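Local coordinates for esterase (Pseudomonas putida, PDB 1ZOI), which hydrolyses esters stereoselectively, probably serving in the synthesis of D-beta-acetylthioisobutyric acid, with the fold of the alpha/beta hydrolases, at residues A[104-108]-A[206-212]. Residues are numbered along the deposited sequence; the frame is centred on the assembly and turned at random.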
loop_
_atom_site.group_PDB
_atom_site.type_symbol
_atom_site.label_atom_id
_atom_site.label_comp_id
_atom_site.label_asym_id
_atom_site.label_seq_id
_atom_site.Cartn_x
_atom_site.Cartn_y
_atom_site.Cartn_z
ATOM N N VAL A 104 19.975 -19.571 -6.614
ATOM C CA VAL A 104 20.983 -20.310 -7.367
ATOM C C VAL A 104 22.019 -19.391 -8.020
ATOM O O VAL A 104 23.215 -19.684 -7.995
ATOM C CB VAL A 104 20.307 -21.201 -8.440
ATOM C CG1 VAL A 104 21.337 -21.815 -9.356
ATOM C CG2 VAL A 104 19.512 -22.307 -7.753
ATOM N N ARG A 105 21.574 -18.279 -8.600
ATOM C CA ARG A 105 22.513 -17.356 -9.234
ATOM C C ARG A 105 23.387 -16.703 -8.161
ATOM O O ARG A 105 24.573 -16.459 -8.378
ATOM C CB ARG A 105 21.755 -16.295 -10.050
ATOM C CG ARG A 105 22.634 -15.259 -10.775
ATOM C CD ARG A 105 23.726 -15.891 -11.643
ATOM N NE ARG A 105 23.221 -16.858 -12.616
ATOM C CZ ARG A 105 22.764 -16.561 -13.830
ATOM N NH1 ARG A 105 22.737 -15.303 -14.260
ATOM N NH2 ARG A 105 22.331 -17.533 -14.623
ATOM N N TYR A 106 22.806 -16.437 -6.994
ATOM C CA TYR A 106 23.563 -15.835 -5.902
ATOM C C TYR A 106 24.690 -16.753 -5.445
ATOM O O TYR A 106 25.836 -16.324 -5.295
ATOM C CB TYR A 106 22.660 -15.550 -4.702
ATOM C CG TYR A 106 23.434 -15.076 -3.494
ATOM C CD1 TYR A 106 24.082 -13.841 -3.501
ATOM C CD2 TYR A 106 23.551 -15.876 -2.358
ATOM C CE1 TYR A 106 24.829 -13.413 -2.411
ATOM C CE2 TYR A 106 24.297 -15.459 -1.255
ATOM C CZ TYR A 106 24.934 -14.226 -1.289
ATOM O OH TYR A 106 25.671 -13.795 -0.208
ATOM N N MET A 107 24.346 -18.014 -5.208
ATOM C CA MET A 107 25.311 -19.008 -4.746
ATOM C C MET A 107 26.397 -19.263 -5.773
ATOM O O MET A 107 27.470 -19.775 -5.441
ATOM C CB MET A 107 24.598 -20.320 -4.423
ATOM C CG MET A 107 23.555 -20.186 -3.322
ATOM S SD MET A 107 22.662 -21.701 -2.981
ATOM C CE MET A 107 21.777 -21.927 -4.489
ATOM N N ALA A 108 26.111 -18.905 -7.021
ATOM C CA ALA A 108 27.061 -19.097 -8.102
ATOM C C ALA A 108 28.018 -17.915 -8.287
ATOM O O ALA A 108 29.227 -18.114 -8.373
ATOM C CB ALA A 108 26.311 -19.380 -9.400
ATOM N N THR A 206 16.325 -17.355 -18.529
ATOM C CA THR A 206 17.673 -17.426 -17.985
ATOM C C THR A 206 17.978 -18.899 -17.727
ATOM O O THR A 206 17.190 -19.586 -17.077
ATOM C CB THR A 206 17.798 -16.672 -16.647
ATOM O OG1 THR A 206 17.492 -15.287 -16.844
ATOM C CG2 THR A 206 19.218 -16.800 -16.102
ATOM N N ASP A 207 19.107 -19.379 -18.245
ATOM C CA ASP A 207 19.514 -20.774 -18.065
ATOM C C ASP A 207 20.399 -20.890 -16.825
ATOM O O ASP A 207 21.468 -20.284 -16.756
ATOM C CB ASP A 207 20.282 -21.261 -19.298
ATOM C CG ASP A 207 20.441 -22.770 -19.323
ATOM O OD1 ASP A 207 20.301 -23.396 -18.250
ATOM O OD2 ASP A 207 20.708 -23.330 -20.411
ATOM N N PHE A 208 19.951 -21.678 -15.849
ATOM C CA PHE A 208 20.670 -21.851 -14.587
ATOM C C PHE A 208 21.469 -23.142 -14.500
ATOM O O PHE A 208 21.990 -23.481 -13.437
ATOM C CB PHE A 208 19.671 -21.815 -13.426
ATOM C CG PHE A 208 18.918 -20.521 -13.312
ATOM C CD1 PHE A 208 19.453 -19.455 -12.608
ATOM C CD2 PHE A 208 17.672 -20.375 -13.913
ATOM C CE1 PHE A 208 18.757 -18.250 -12.496
ATOM C CE2 PHE A 208 16.964 -19.177 -13.810
ATOM C CZ PHE A 208 17.511 -18.112 -13.098
ATOM N N THR A 209 21.565 -23.861 -15.613
ATOM C CA THR A 209 22.283 -25.131 -15.633
ATOM C C THR A 209 23.703 -25.042 -15.078
ATOM O O THR A 209 24.092 -25.841 -14.222
ATOM C CB THR A 209 22.320 -25.707 -17.059
ATOM O OG1 THR A 209 20.977 -25.931 -17.503
ATOM C CG2 THR A 209 23.076 -27.024 -17.092
ATOM N N GLU A 210 24.472 -24.071 -15.555
ATOM C CA GLU A 210 25.845 -23.909 -15.089
ATOM C C GLU A 210 25.904 -23.684 -13.581
ATOM O O GLU A 210 26.736 -24.277 -12.890
ATOM C CB GLU A 210 26.524 -22.735 -15.800
ATOM C CG GLU A 210 27.989 -22.558 -15.412
ATOM C CD GLU A 210 28.595 -21.273 -15.951
ATOM O OE1 GLU A 210 29.794 -21.030 -15.698
ATOM O OE2 GLU A 210 27.873 -20.505 -16.625
ATOM N N ASP A 211 25.020 -22.827 -13.072
ATOM C CA ASP A 211 25.002 -22.529 -11.642
ATOM C C ASP A 211 24.702 -23.780 -10.826
ATOM O O ASP A 211 25.362 -24.054 -9.827
ATOM C CB ASP A 211 23.943 -21.471 -11.299
ATOM C CG ASP A 211 24.118 -20.171 -12.067
ATOM O OD1 ASP A 211 25.256 -19.822 -12.456
ATOM O OD2 ASP A 211 23.096 -19.481 -12.261
ATOM N N LEU A 212 23.696 -24.527 -11.262
ATOM C CA LEU A 212 23.272 -25.737 -10.571
ATOM C C LEU A 212 24.373 -26.780 -10.456
ATOM O O LEU A 212 24.586 -27.347 -9.384
ATOM C CB LEU A 212 22.063 -26.345 -11.281
ATOM C CG LEU A 212 20.768 -25.525 -11.291
ATOM C CD1 LEU A 212 19.730 -26.256 -12.117
ATOM C CD2 LEU A 212 20.269 -25.310 -9.865
#
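With CG trans to its backbone N (chi1 -180°) and bends at chi2 and chi3, Arg105 swings its guanidinium toward Asp211, whose chi1 of -57° sets the carboxylate beside its own backbone N, facing helix 98-109. NE of Arg105 gives a nearly straight bond to OD2 of Asp211 at 2.6 Å, on the syn side though tilted out of the carboxylate plane, with OD2 in the guanidinium plane. NH2 of Arg105 adds a weak, more bent bond to the same OD2 at 3.2 Å. Both nitrogens therefore converge on one oxygen, and the guanidinium and carboxylate planes stand 77° apart. Asp211 OD1 lies instead against the Ala108 methyl, 3.3 Å from CB. The guanidinium has further neighbours: CE1 of Phe208 lies over one face, Thr206 CG2 approaches NH2 obliquely at 3.5 Å, and NH1 makes a salt bridge to Asp73, so two acids, Asp211 and Asp73, probably hold its orientation. Deeper in, Val104 CG1 presses on Asp211 CB at 3.3 Å and, like CG2, touches Leu212 CD2 at 3.7 Å. Just before helix 209-214, Asp207 OD1 accepts from the backbone N of Thr209, an Asx turn, and also from Thr209 OG1. The contact thus joins helix 98-109 to the short helix 209-214 that precedes strand 219-224, a salt bridge over an apolar seam beside the central sheet of an alpha/beta hydrolase fold.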